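PDB 5NLA: putative transcriptional regulator TRANSCRIPTION REGULATOR protein from Rhizobium meliloti, which activates transcription as the AraC-like regulator CuxR, which binds c-di-GMP by a PilZ-like mechanism to regulate extracellular polysaccharide production. Local coordinates for residues F150-L155 and N189-S194; A65-L70 and A371-W376; R257-N262 and E271-E276. All coordinates share one frame; numbering follows the deposited sequence.

Interaction 1 of 3, residues F150-L155 and N189-S194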
ATOM      1  N   PHE A 150      -1.770  -5.608  13.204  1.00 71.97           N
ATOM      2  CA  PHE A 150      -1.566  -5.195  11.815  1.00 69.62           C
ATOM      3  C   PHE A 150      -2.525  -5.889  10.871  1.00 67.48           C
ATOM      4  O   PHE A 150      -2.814  -7.073  11.048  1.00 67.96           O
ATOM      5  CB  PHE A 150      -0.175  -5.580  11.320  1.00 71.07           C
ATOM      6  CG  PHE A 150       0.945  -4.911  12.035  1.00 71.15           C
ATOM      7  CD1 PHE A 150       1.438  -5.441  13.213  1.00 72.56           C
ATOM      8  CD2 PHE A 150       1.540  -3.769  11.503  1.00 70.70           C
ATOM      9  CE1 PHE A 150       2.496  -4.829  13.869  1.00 75.70           C
ATOM     10  CE2 PHE A 150       2.601  -3.155  12.151  1.00 73.22           C
ATOM     11  CZ  PHE A 150       3.076  -3.679  13.343  1.00 75.12           C
ATOM     12  N   PHE A 151      -2.970  -5.171   9.842  1.00 66.30           N
ATOM     13  CA  PHE A 151      -3.462  -5.823   8.623  1.00 66.36           C
ATOM     14  C   PHE A 151      -2.297  -5.902   7.642  1.00 65.26           C
ATOM     15  O   PHE A 151      -1.411  -5.039   7.645  1.00 63.27           O
ATOM     16  CB  PHE A 151      -4.688  -5.111   7.995  1.00 65.38           C
ATOM     17  CG  PHE A 151      -4.388  -3.775   7.348  1.00 65.59           C
ATOM     18  CD1 PHE A 151      -3.847  -3.697   6.066  1.00 67.24           C
ATOM     19  CD2 PHE A 151      -4.677  -2.585   8.012  1.00 67.17           C
ATOM     20  CE1 PHE A 151      -3.576  -2.460   5.480  1.00 66.31           C
ATOM     21  CE2 PHE A 151      -4.418  -1.348   7.427  1.00 65.03           C
ATOM     22  CZ  PHE A 151      -3.865  -1.288   6.160  1.00 64.36           C
ATOM     23  N   PHE A 152      -2.302  -6.947   6.823  1.00 65.40           N
ATOM     24  CA  PHE A 152      -1.477  -6.996   5.621  1.00 65.18           C
ATOM     25  C   PHE A 152      -2.370  -7.176   4.387  1.00 63.61           C
ATOM     26  O   PHE A 152      -3.281  -8.004   4.391  1.00 61.54           O
ATOM     27  CB  PHE A 152      -0.441  -8.117   5.707  1.00 67.01           C
ATOM     28  CG  PHE A 152       0.141  -8.491   4.376  1.00 68.41           C
ATOM     29  CD1 PHE A 152       1.091  -7.680   3.762  1.00 68.05           C
ATOM     30  CD2 PHE A 152      -0.296  -9.631   3.710  1.00 69.55           C
ATOM     31  CE1 PHE A 152       1.610  -8.020   2.525  1.00 67.72           C
ATOM     32  CE2 PHE A 152       0.218  -9.969   2.474  1.00 69.00           C
ATOM     33  CZ  PHE A 152       1.170  -9.164   1.882  1.00 68.81           C
ATOM     34  N   ARG A 153      -2.060  -6.415   3.335  1.00 63.59           N
ATOM     35  CA  ARG A 153      -2.831  -6.393   2.090  1.00 63.73           C
ATOM     36  C   ARG A 153      -1.981  -5.881   0.925  1.00 63.39           C
ATOM     37  O   ARG A 153      -1.257  -4.888   1.076  1.00 62.38           O
ATOM     38  CB  ARG A 153      -4.038  -5.442   2.228  1.00 63.08           C
ATOM     39  CG  ARG A 153      -5.337  -6.098   2.656  1.00 63.71           C
ATOM     40  CD  ARG A 153      -6.524  -5.212   2.322  1.00 62.30           C
ATOM     41  NE  ARG A 153      -6.457  -3.931   3.010  1.00 65.26           N
ATOM     42  CZ  ARG A 153      -6.770  -3.706   4.300  1.00 64.17           C
ATOM     43  NH1 ARG A 153      -7.167  -4.686   5.133  1.00 61.65           N
ATOM     44  NH2 ARG A 153      -6.662  -2.466   4.767  1.00 62.64           N
ATOM     45  N   SER A 154      -2.086  -6.531  -0.234  1.00 62.55           N
ATOM     46  CA  SER A 154      -1.635  -5.909  -1.472  1.00 61.52           C
ATOM     47  C   SER A 154      -2.681  -4.943  -2.007  1.00 60.86           C
ATOM     48  O   SER A 154      -3.889  -5.218  -1.959  1.00 64.34           O
ATOM     49  CB  SER A 154      -1.370  -6.929  -2.540  1.00 63.98           C
ATOM     50  OG  SER A 154      -0.931  -6.246  -3.701  1.00 67.22           O
ATOM     51  N   LEU A 155      -2.215  -3.821  -2.540  1.00 58.46           N
ATOM     52  CA  LEU A 155      -3.103  -2.859  -3.169  1.00 57.65           C
ATOM     53  C   LEU A 155      -3.469  -3.239  -4.616  1.00 58.02           C
ATOM     54  O   LEU A 155      -4.198  -2.499  -5.279  1.00 54.58           O
ATOM     55  CB  LEU A 155      -2.487  -1.465  -3.121  1.00 57.32           C
ATOM     56  CG  LEU A 155      -2.180  -0.944  -1.718  1.00 57.08           C
ATOM     57  CD1 LEU A 155      -1.618   0.452  -1.827  1.00 56.59           C
ATOM     58  CD2 LEU A 155      -3.423  -0.942  -0.844  1.00 58.34           C
ATOM     59  N   ASN A 189      -3.007 -12.653   1.649  1.00 70.71           N
ATOM     60  CA  ASN A 189      -3.582 -11.329   1.458  1.00 67.37           C
ATOM     61  C   ASN A 189      -4.781 -11.153   2.378  1.00 67.13           C
ATOM     62  O   ASN A 189      -5.590 -12.077   2.529  1.00 66.92           O
ATOM     63  CB  ASN A 189      -4.033 -11.118   0.012  1.00 66.43           C
ATOM     64  CG  ASN A 189      -4.371  -9.671  -0.272  1.00 63.44           C
ATOM     65  OD1 ASN A 189      -3.523  -8.802  -0.097  1.00 64.44           O
ATOM     66  ND2 ASN A 189      -5.599  -9.402  -0.695  1.00 60.57           N
ATOM     67  N   ASN A 190      -4.878  -9.959   2.968  1.00 66.62           N
ATOM     68  CA  ASN A 190      -5.944  -9.583   3.908  1.00 65.47           C
ATOM     69  C   ASN A 190      -5.924 -10.474   5.139  1.00 68.08           C
ATOM     70  O   ASN A 190      -6.915 -11.135   5.461  1.00 71.01           O
ATOM     71  CB  ASN A 190      -7.319  -9.588   3.235  1.00 63.76           C
ATOM     72  CG  ASN A 190      -8.326  -8.728   3.962  1.00 63.94           C
ATOM     73  OD1 ASN A 190      -8.086  -7.533   4.216  1.00 61.78           O
ATOM     74  ND2 ASN A 190      -9.477  -9.317   4.288  1.00 65.95           N
ATOM     75  N   SER A 191      -4.779 -10.498   5.815  1.00 67.56           N
ATOM     76  CA  SER A 191      -4.657 -11.213   7.080  1.00 70.37           C
ATOM     77  C   SER A 191      -4.251 -10.283   8.215  1.00 69.71           C
ATOM     78  O   SER A 191      -3.858  -9.134   8.008  1.00 67.79           O
ATOM     79  CB  SER A 191      -3.682 -12.381   6.942  1.00 73.23           C
ATOM     80  OG  SER A 191      -2.489 -11.958   6.328  1.00 73.64           O
ATOM     81  N   VAL A 192      -4.373 -10.800   9.426  1.00 73.78           N
ATOM     82  CA  VAL A 192      -4.027 -10.057  10.629  1.00 75.55           C
ATOM     83  C   VAL A 192      -2.683 -10.561  11.124  1.00 78.24           C
ATOM     84  O   VAL A 192      -2.399 -11.764  11.055  1.00 77.48           O
ATOM     85  CB  VAL A 192      -5.056 -10.254  11.763  1.00 77.34           C
ATOM     86  CG1 VAL A 192      -4.952  -9.117  12.769  1.00 77.13           C
ATOM     87  CG2 VAL A 192      -6.463 -10.324  11.207  1.00 77.47           C
ATOM     88  N   LEU A 193      -1.871  -9.641  11.635  1.00 78.79           N
ATOM     89  CA  LEU A 193      -0.629  -9.997  12.298  1.00 81.70           C
ATOM     90  C   LEU A 193      -0.779  -9.660  13.769  1.00 82.85           C
ATOM     91  O   LEU A 193      -0.921  -8.491  14.133  1.00 83.06           O
ATOM     92  CB  LEU A 193       0.556  -9.259  11.675  1.00 81.56           C
ATOM     93  CG  LEU A 193       0.537  -9.153  10.147  1.00 79.37           C
ATOM     94  CD1 LEU A 193       1.686  -8.274   9.667  1.00 79.07           C
ATOM     95  CD2 LEU A 193       0.599 -10.545   9.530  1.00 81.17           C
ATOM     96  N   SER A 194      -0.816 -10.698  14.598  1.00 86.56           N
ATOM     97  CA  SER A 194      -0.762 -10.550  16.054  1.00 90.59           C
ATOM     98  C   SER A 194       0.089 -11.674  16.626  1.00 94.14           C
ATOM     99  O   SER A 194       0.218 -12.747  16.012  1.00 96.42           O
ATOM    100  CB  SER A 194      -2.163 -10.535  16.676  1.00 90.12           C
ATOM    101  OG  SER A 194      -2.836 -11.762  16.481  1.00 90.87           O
TER
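Phe150 and Leu193 form the tightly packed end of the contact. Their backbones are joined twice, Phe150 N to Leu193 O at 3.1 Å and Leu193 N to Phe150 O at 2.8 Å. Above this doublet Leu193 CD1 lies 3.7 Å from Phe150 CB, touching the root of the side chain. Phe150 CG stands anti to the carbonyl carbon (chi1 -64°), and the ring beyond it leads away from Leu193 to lie buried against Ala198, Leu201 and Ile205 of helix 196-211. Phe152 lines the same face. Its N reaches Ser191 O at 2.9 Å, while its own O receives Ser191 N and, weakly, Asn190 N, the two-against-one pattern of a G1 beta bulge. Strand 191-193 runs antiparallel to 150-154 as an outermost strand of the seven-stranded sheet, and the bulge marks where it begins.

On the face of Phe151 and Val192 the two strands touch far less, and Val192 is partly exposed, as are Ser191 and Asn189. Val192 rests CG1 near Phe150 O, and Phe151 beside it barely touches the neighbouring strand. Over the centre of the Phe151 ring lies Arg153 NH2, 3.1 Å above its plane; the guanidinium also makes a cation-pi contact with Tyr159. Arg153 NH1 donates to Asn190 OD1 at 3.1 Å, nearly in line with the amide C=O and in the guanidinium plane; Thr136 O takes Asn190 ND2, fixing the amide at both ends. Asn189 OD1 accepts Ser154 N at 2.7 Å, a side-chain acceptor that prolongs the pairing past the bulge.

Interaction 2 of 3, residues A65-L70 and A371-W376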
ATOM      1  N   ALA A  65     -11.586  13.088  -1.706  1.00 63.86           N
ATOM      2  CA  ALA A  65     -10.782  13.507  -2.837  1.00 66.46           C
ATOM      3  C   ALA A  65      -9.339  13.077  -2.643  1.00 67.66           C
ATOM      4  O   ALA A  65      -8.758  12.487  -3.548  1.00 71.44           O
ATOM      5  CB  ALA A  65     -10.872  15.013  -3.046  1.00 67.39           C
ATOM      6  N   HIS A  66      -8.783  13.347  -1.461  1.00 70.21           N
ATOM      7  CA  HIS A  66      -7.382  13.016  -1.164  1.00 72.49           C
ATOM      8  C   HIS A  66      -7.110  11.510  -1.191  1.00 67.18           C
ATOM      9  O   HIS A  66      -6.015  11.085  -1.532  1.00 67.18           O
ATOM     10  CB  HIS A  66      -6.940  13.589   0.195  1.00 78.37           C
ATOM     11  CG  HIS A  66      -6.920  15.088   0.255  1.00 87.80           C
ATOM     12  ND1 HIS A  66      -6.624  15.879  -0.837  1.00 93.73           N
ATOM     13  CD2 HIS A  66      -7.142  15.941   1.286  1.00 93.65           C
ATOM     14  CE1 HIS A  66      -6.679  17.152  -0.486  1.00 96.53           C
ATOM     15  NE2 HIS A  66      -6.986  17.217   0.797  1.00 99.56           N
ATOM     16  N   MET A  67      -8.111  10.713  -0.836  1.00 62.94           N
ATOM     17  CA  MET A  67      -7.955   9.275  -0.719  1.00 59.89           C
ATOM     18  C   MET A  67      -8.437   8.490  -1.929  1.00 59.18           C
ATOM     19  O   MET A  67      -8.201   7.298  -1.976  1.00 59.82           O
ATOM     20  CB  MET A  67      -8.684   8.789   0.539  1.00 59.23           C
ATOM     21  CG  MET A  67      -8.154   9.373   1.845  1.00 56.99           C
ATOM     22  SD  MET A  67      -6.480   8.888   2.249  1.00 52.76           S
ATOM     23  CE  MET A  67      -6.733   7.129   2.281  1.00 53.34           C
ATOM     24  N   ALA A  68      -9.078   9.154  -2.897  1.00 63.72           N
ATOM     25  CA  ALA A  68      -9.689   8.514  -4.105  1.00 63.34           C
ATOM     26  C   ALA A  68      -8.832   7.527  -4.907  1.00 63.98           C
ATOM     27  O   ALA A  68      -9.332   6.467  -5.287  1.00 64.33           O
ATOM     28  CB  ALA A  68     -10.250   9.575  -5.048  1.00 64.58           C
ATOM     29  N   PRO A  69      -7.557   7.881  -5.202  1.00 65.34           N
ATOM     30  CA  PRO A  69      -6.647   6.946  -5.871  1.00 63.15           C
ATOM     31  C   PRO A  69      -6.480   5.606  -5.165  1.00 62.47           C
ATOM     32  O   PRO A  69      -6.169   4.609  -5.816  1.00 66.94           O
ATOM     33  CB  PRO A  69      -5.309   7.684  -5.841  1.00 63.74           C
ATOM     34  CG  PRO A  69      -5.671   9.113  -5.845  1.00 64.95           C
ATOM     35  CD  PRO A  69      -6.919   9.201  -5.013  1.00 65.87           C
ATOM     36  N   LEU A  70      -6.649   5.596  -3.850  1.00 61.07           N
ATOM     37  CA  LEU A  70      -6.459   4.399  -3.045  1.00 60.06           C
ATOM     38  C   LEU A  70      -7.766   3.679  -2.786  1.00 57.65           C
ATOM     39  O   LEU A  70      -7.901   2.484  -3.041  1.00 57.27           O
ATOM     40  CB  LEU A  70      -5.811   4.793  -1.725  1.00 59.95           C
ATOM     41  CG  LEU A  70      -5.286   3.659  -0.849  1.00 62.86           C
ATOM     42  CD1 LEU A  70      -4.398   2.710  -1.637  1.00 63.34           C
ATOM     43  CD2 LEU A  70      -4.522   4.224   0.355  1.00 63.63           C
ATOM     44  N   ALA A 371      -3.465  18.150  -3.778  1.00 98.51           N
ATOM     45  CA  ALA A 371      -2.722  16.889  -3.779  1.00 93.52           C
ATOM     46  C   ALA A 371      -3.593  15.728  -3.308  1.00 88.74           C
ATOM     47  O   ALA A 371      -4.686  15.933  -2.770  1.00 90.04           O
ATOM     48  CB  ALA A 371      -1.482  17.007  -2.902  1.00 94.76           C
ATOM     49  N   THR A 372      -3.103  14.510  -3.544  1.00 82.68           N
ATOM     50  CA  THR A 372      -3.739  13.276  -3.072  1.00 76.83           C
ATOM     51  C   THR A 372      -2.689  12.286  -2.571  1.00 73.73           C
ATOM     52  O   THR A 372      -1.489  12.521  -2.697  1.00 77.24           O
ATOM     53  CB  THR A 372      -4.549  12.563  -4.172  1.00 74.53           C
ATOM     54  OG1 THR A 372      -3.665  11.810  -5.009  1.00 74.92           O
ATOM     55  CG2 THR A 372      -5.364  13.541  -4.998  1.00 75.30           C
ATOM     56  N   ILE A 373      -3.158  11.181  -2.005  1.00 68.18           N
ATOM     57  CA  ILE A 373      -2.279  10.115  -1.533  1.00 65.89           C
ATOM     58  C   ILE A 373      -1.591   9.374  -2.698  1.00 64.24           C
ATOM     59  O   ILE A 373      -0.497   8.827  -2.527  1.00 62.20           O
ATOM     60  CB  ILE A 373      -3.023   9.141  -0.578  1.00 62.73           C
ATOM     61  CG1 ILE A 373      -2.023   8.318   0.227  1.00 64.61           C
ATOM     62  CG2 ILE A 373      -4.006   8.235  -1.310  1.00 59.91           C
ATOM     63  CD1 ILE A 373      -2.666   7.514   1.333  1.00 67.85           C
ATOM     64  N   GLY A 374      -2.227   9.379  -3.872  1.00 63.54           N
ATOM     65  CA  GLY A 374      -1.634   8.833  -5.093  1.00 65.05           C
ATOM     66  C   GLY A 374      -0.311   9.488  -5.444  1.00 66.16           C
ATOM     67  O   GLY A 374       0.615   8.822  -5.894  1.00 64.95           O
ATOM     68  N   ASP A 375      -0.235  10.791  -5.196  1.00 68.78           N
ATOM     69  CA  ASP A 375       0.979  11.572  -5.370  1.00 73.66           C
ATOM     70  C   ASP A 375       2.072  11.229  -4.348  1.00 74.43           C
ATOM     71  O   ASP A 375       3.262  11.347  -4.645  1.00 75.96           O
ATOM     72  CB  ASP A 375       0.633  13.066  -5.317  1.00 77.68           C
ATOM     73  CG  ASP A 375      -0.298  13.490  -6.458  1.00 82.54           C
ATOM     74  OD1 ASP A 375       0.077  13.302  -7.647  1.00 87.91           O
ATOM     75  OD2 ASP A 375      -1.401  14.001  -6.173  1.00 82.37           O
ATOM     76  N   TRP A 376       1.666  10.830  -3.143  1.00 74.45           N
ATOM     77  CA  TRP A 376       2.596  10.362  -2.109  1.00 74.77           C
ATOM     78  C   TRP A 376       3.139   8.982  -2.441  1.00 73.96           C
ATOM     79  O   TRP A 376       4.250   8.629  -2.032  1.00 74.53           O
ATOM     80  CB  TRP A 376       1.911  10.310  -0.736  1.00 74.67           C
ATOM     81  CG  TRP A 376       1.571  11.646  -0.128  1.00 75.81           C
ATOM     82  CD1 TRP A 376       1.625  12.870  -0.731  1.00 77.32           C
ATOM     83  CD2 TRP A 376       1.084  11.875   1.199  1.00 75.18           C
ATOM     84  NE1 TRP A 376       1.222  13.848   0.145  1.00 79.32           N
ATOM     85  CE2 TRP A 376       0.884  13.267   1.337  1.00 77.84           C
ATOM     86  CE3 TRP A 376       0.810  11.040   2.293  1.00 73.12           C
ATOM     87  CZ2 TRP A 376       0.416  13.849   2.532  1.00 77.40           C
ATOM     88  CZ3 TRP A 376       0.351  11.619   3.482  1.00 71.77           C
ATOM     89  CH2 TRP A 376       0.155  13.009   3.586  1.00 74.07           C
TER
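His66 and Ile373 provide the backbone link between helix 59-67, with the residues after it, and the C-terminal segment 371-376. Ile373 N donates to His66 O at 2.9 Å. A second hydrogen bond is weak: His66 ND1 to Ala371 O, 2.7 Å long but bent to 125°. The imidazole can reach this carbonyl because its CG stands anti to the carbonyl carbon of His66 (chi1 -65°).

Capping bonds, made within 371-376, shape the turn that meets the helix. Thr372 occupies the N-cap position, and together with Asp375 it forms a capping box: Thr372 N donates to the anti lone pair of Asp375 OD2 at 3.2 Å, while Thr372 OG1 accepts weakly from Gly374 N. The cap thus ties down the first turn of a helix whose backbone bonds are themselves weak, while Ile373 N bonds across the contact.

Van der Waals contacts make up the remainder. Pro69 lies over the capped turn, its CG 3.5 Å from Thr372 OG1 and its CB 3.9 Å from Gly374 CA, where the glycine presents bare backbone. Ile373 runs deeper, extended through chi1 and chi2, and its CD1 meets Leu70 CD2 at 3.9 Å and Met67 SD at 4.2 Å. The Met67 chain, bent at chi2 and chi3, turns its sulfur and methyl back to the isoleucine tip.

Beneath these groups, Leu89 of strand 88-94 touches Met67, Ile373 and Trp376, so that the 65-70 segment and the C-terminal turn rest side by side on the sheet, with Trp376 reaching across to strands 49-52 and 97-104.

Interaction 3 of 3, residues R257-N262 and E271-E276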
ATOM      1  N   ARG A 257       4.915  -8.061 -11.367  1.00 74.33           N
ATOM      2  CA  ARG A 257       5.280  -9.454 -11.122  1.00 78.34           C
ATOM      3  C   ARG A 257       5.887 -10.087 -12.362  1.00 82.34           C
ATOM      4  O   ARG A 257       6.951 -10.710 -12.287  1.00 84.71           O
ATOM      5  CB  ARG A 257       4.069 -10.284 -10.691  1.00 79.16           C
ATOM      6  CG  ARG A 257       4.435 -11.698 -10.246  1.00 82.90           C
ATOM      7  CD  ARG A 257       3.232 -12.490  -9.781  1.00 84.41           C
ATOM      8  NE  ARG A 257       2.200 -12.588 -10.810  1.00 87.16           N
ATOM      9  CZ  ARG A 257       0.975 -13.074 -10.611  1.00 91.90           C
ATOM     10  NH1 ARG A 257       0.610 -13.530  -9.413  1.00 94.97           N
ATOM     11  NH2 ARG A 257       0.099 -13.104 -11.616  1.00 93.36           N
ATOM     12  N   TYR A 258       5.196  -9.948 -13.493  1.00 82.77           N
ATOM     13  CA  TYR A 258       5.697 -10.474 -14.757  1.00 84.07           C
ATOM     14  C   TYR A 258       7.134 -10.012 -14.956  1.00 83.44           C
ATOM     15  O   TYR A 258       8.024 -10.828 -15.124  1.00 86.62           O
ATOM     16  CB  TYR A 258       4.823 -10.039 -15.931  1.00 85.89           C
ATOM     17  CG  TYR A 258       5.259 -10.684 -17.213  1.00 92.61           C
ATOM     18  CD1 TYR A 258       4.815 -11.956 -17.558  1.00 95.66           C
ATOM     19  CD2 TYR A 258       6.152 -10.040 -18.069  1.00 95.51           C
ATOM     20  CE1 TYR A 258       5.239 -12.565 -18.725  1.00100.15           C
ATOM     21  CE2 TYR A 258       6.586 -10.638 -19.236  1.00 99.92           C
ATOM     22  CZ  TYR A 258       6.132 -11.900 -19.572  1.00103.10           C
ATOM     23  OH  TYR A 258       6.585 -12.482 -20.752  1.00106.81           O
ATOM     24  N   ILE A 259       7.347  -8.703 -14.888  1.00 81.85           N
ATOM     25  CA  ILE A 259       8.681  -8.115 -14.996  1.00 84.02           C
ATOM     26  C   ILE A 259       9.665  -8.725 -14.011  1.00 84.81           C
ATOM     27  O   ILE A 259      10.777  -9.060 -14.402  1.00 91.08           O
ATOM     28  CB  ILE A 259       8.649  -6.572 -14.845  1.00 82.95           C
ATOM     29  CG1 ILE A 259       8.108  -5.946 -16.135  1.00 83.25           C
ATOM     30  CG2 ILE A 259      10.032  -5.989 -14.530  1.00 84.52           C
ATOM     31  CD1 ILE A 259       7.713  -4.491 -15.999  1.00 82.07           C
ATOM     32  N   HIS A 260       9.268  -8.866 -12.752  1.00 83.19           N
ATOM     33  CA  HIS A 260      10.151  -9.446 -11.723  1.00 83.36           C
ATOM     34  C   HIS A 260      10.589 -10.859 -12.094  1.00 86.83           C
ATOM     35  O   HIS A 260      11.772 -11.191 -11.974  1.00 89.30           O
ATOM     36  CB  HIS A 260       9.473  -9.448 -10.342  1.00 79.96           C
ATOM     37  CG  HIS A 260      10.297 -10.082  -9.258  1.00 79.51           C
ATOM     38  ND1 HIS A 260      11.138  -9.357  -8.444  1.00 77.95           N
ATOM     39  CD2 HIS A 260      10.406 -11.373  -8.859  1.00 79.22           C
ATOM     40  CE1 HIS A 260      11.732 -10.175  -7.593  1.00 78.92           C
ATOM     41  NE2 HIS A 260      11.306 -11.403  -7.824  1.00 79.24           N
ATOM     42  N   LEU A 261       9.637 -11.678 -12.543  1.00 87.93           N
ATOM     43  CA  LEU A 261       9.927 -13.065 -12.920  1.00 93.51           C
ATOM     44  C   LEU A 261      10.785 -13.199 -14.188  1.00 98.17           C
ATOM     45  O   LEU A 261      11.668 -14.057 -14.257  1.00100.55           O
ATOM     46  CB  LEU A 261       8.629 -13.863 -13.094  1.00 93.63           C
ATOM     47  CG  LEU A 261       7.766 -14.045 -11.846  1.00 92.93           C
ATOM     48  CD1 LEU A 261       6.519 -14.842 -12.191  1.00 94.49           C
ATOM     49  CD2 LEU A 261       8.535 -14.721 -10.720  1.00 93.99           C
ATOM     50  N   ASN A 262      10.530 -12.344 -15.174  1.00 98.83           N
ATOM     51  CA  ASN A 262      11.159 -12.453 -16.483  1.00103.11           C
ATOM     52  C   ASN A 262      12.145 -11.311 -16.750  1.00105.21           C
ATOM     53  O   ASN A 262      12.317 -10.880 -17.898  1.00106.55           O
ATOM     54  CB  ASN A 262      10.061 -12.492 -17.542  1.00103.57           C
ATOM     55  CG  ASN A 262       8.939 -13.444 -17.168  1.00102.67           C
ATOM     56  OD1 ASN A 262       9.162 -14.641 -16.979  1.00104.02           O
ATOM     57  ND2 ASN A 262       7.732 -12.908 -17.033  1.00 98.16           N
ATOM     58  N   GLU A 271       6.045  -5.455 -25.762  1.00111.66           N
ATOM     59  CA  GLU A 271       5.059  -6.230 -26.526  1.00112.88           C
ATOM     60  C   GLU A 271       4.696  -7.538 -25.824  1.00109.82           C
ATOM     61  O   GLU A 271       3.519  -7.908 -25.736  1.00106.44           O
ATOM     62  CB  GLU A 271       5.575  -6.541 -27.943  1.00117.50           C
ATOM     63  CG  GLU A 271       5.817  -5.322 -28.833  1.00120.13           C
ATOM     64  CD  GLU A 271       7.272  -4.864 -28.862  1.00122.08           C
ATOM     65  OE1 GLU A 271       7.694  -4.145 -27.925  1.00118.38           O
ATOM     66  OE2 GLU A 271       7.989  -5.218 -29.831  1.00126.61           O
ATOM     67  N   THR A 272       5.716  -8.240 -25.348  1.00110.35           N
ATOM     68  CA  THR A 272       5.497  -9.473 -24.604  1.00111.79           C
ATOM     69  C   THR A 272       4.702  -9.243 -23.329  1.00108.34           C
ATOM     70  O   THR A 272       3.816 -10.033 -23.023  1.00106.95           O
ATOM     71  CB  THR A 272       6.799 -10.231 -24.272  1.00115.52           C
ATOM     72  OG1 THR A 272       6.477 -11.397 -23.511  1.00120.41           O
ATOM     73  CG2 THR A 272       7.765  -9.403 -23.464  1.00113.94           C
ATOM     74  N   ILE A 273       5.003  -8.155 -22.609  1.00106.99           N
ATOM     75  CA  ILE A 273       4.297  -7.813 -21.365  1.00100.82           C
ATOM     76  C   ILE A 273       2.824  -7.598 -21.681  1.00102.35           C
ATOM     77  O   ILE A 273       1.961  -8.176 -21.027  1.00102.28           O
ATOM     78  CB  ILE A 273       4.862  -6.541 -20.682  1.00 97.17           C
ATOM     79  CG1 ILE A 273       6.291  -6.769 -20.194  1.00 95.80           C
ATOM     80  CG2 ILE A 273       3.986  -6.111 -19.493  1.00 94.30           C
ATOM     81  CD1 ILE A 273       7.034  -5.491 -19.857  1.00 94.57           C
ATOM     82  N   CYS A 274       2.562  -6.760 -22.682  1.00106.25           N
ATOM     83  CA  CYS A 274       1.201  -6.418 -23.118  1.00110.46           C
ATOM     84  C   CYS A 274       0.378  -7.624 -23.511  1.00112.42           C
ATOM     85  O   CYS A 274      -0.764  -7.794 -23.061  1.00107.43           O
ATOM     86  CB  CYS A 274       1.270  -5.472 -24.313  1.00115.05           C
ATOM     87  SG  CYS A 274       1.842  -3.849 -23.820  1.00119.00           S
ATOM     88  N   ARG A 275       0.971  -8.444 -24.371  1.00118.19           N
ATOM     89  CA  ARG A 275       0.381  -9.711 -24.782  1.00121.80           C
ATOM     90  C   ARG A 275       0.047 -10.538 -23.534  1.00120.22           C
ATOM     91  O   ARG A 275      -1.103 -10.930 -23.334  1.00120.88           O
ATOM     92  CB  ARG A 275       1.346 -10.460 -25.707  1.00124.00           C
ATOM     93  CG  ARG A 275       0.738 -11.654 -26.417  1.00127.41           C
ATOM     94  CD  ARG A 275       1.723 -12.301 -27.389  1.00132.23           C
ATOM     95  NE  ARG A 275       2.999 -12.611 -26.728  1.00130.66           N
ATOM     96  CZ  ARG A 275       4.222 -12.269 -27.148  1.00130.51           C
ATOM     97  NH1 ARG A 275       4.428 -11.616 -28.295  1.00132.70           N
ATOM     98  NH2 ARG A 275       5.274 -12.613 -26.405  1.00128.96           N
ATOM     99  N   GLU A 276       1.036 -10.701 -22.657  1.00118.14           N
ATOM    100  CA  GLU A 276       0.911 -11.558 -21.471  1.00117.13           C
ATOM    101  C   GLU A 276       0.202 -10.915 -20.248  1.00112.59           C
ATOM    102  O   GLU A 276       0.266 -11.459 -19.147  1.00113.09           O
ATOM    103  CB  GLU A 276       2.298 -12.122 -21.110  1.00119.32           C
ATOM    104  CG  GLU A 276       2.928 -12.870 -22.291  1.00125.54           C
ATOM    105  CD  GLU A 276       4.194 -13.659 -21.969  1.00128.27           C
ATOM    106  OE1 GLU A 276       4.222 -14.423 -20.982  1.00131.33           O
ATOM    107  OE2 GLU A 276       5.169 -13.553 -22.740  1.00130.23           O
TER
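Tyr258 and Ile273 mark where segments 257-261 and 271-275 of helices 251-261 and 270-275 approach most nearly, their CA atoms 7.3 Å apart. The axes of these segments come within 10.9 Å at an angle of 131°, and at that separation side chains alone bridge them. Tyr258 spans most of the distance, its CG anti to the backbone N (chi1 -175°). Ile273 CG1 packs obliquely against the ring at CD2, 3.9 Å away, and Ile273 CD1 meets Ile259 CG1 at a like distance. Both isoleucines continue to helices 281-288 and 294-306, the small helical core expected of an AraC-family helix-turn-helix domain; 270-275 and 281-288 are probably successive helices of such a unit.

At the ring's tip, Thr272 OG1 donates to Tyr258 OH at 3.0 Å. Replacing Tyr258 with an alanine would probably leave Thr272 OG1 without this acceptor and open a gap beside Ile273 CG1. Glu276, exposed, crosses the tyrosine at about a right angle, with ring and carboxylate planes 77° apart and OE2 2.7 Å from Tyr258 OH. Its CB lies 3.8 Å from Tyr258 CE1, and Asn262 CG sits over one ring face, offset toward the rim.

Overall arrangement
Interactions 1 and 2 belong to the sheet-built body of the chain, on opposite sides of its centre and with their own centres 21 Å apart. They nevertheless meet: Leu155 CD1 packs against Leu70 CD1 at 3.6 Å. Interaction 3 lies in the helical part, its centre about 26 Å from that of interaction 1 and 27 Å from that of interaction 2; the nearest atoms are about 9 Å and 17 Å away, without touching. In sequence, interaction 2 encloses both others, which follow one another in series. The C-terminal segment 371-376 thus returns to the body after the helices that probably bind DNA.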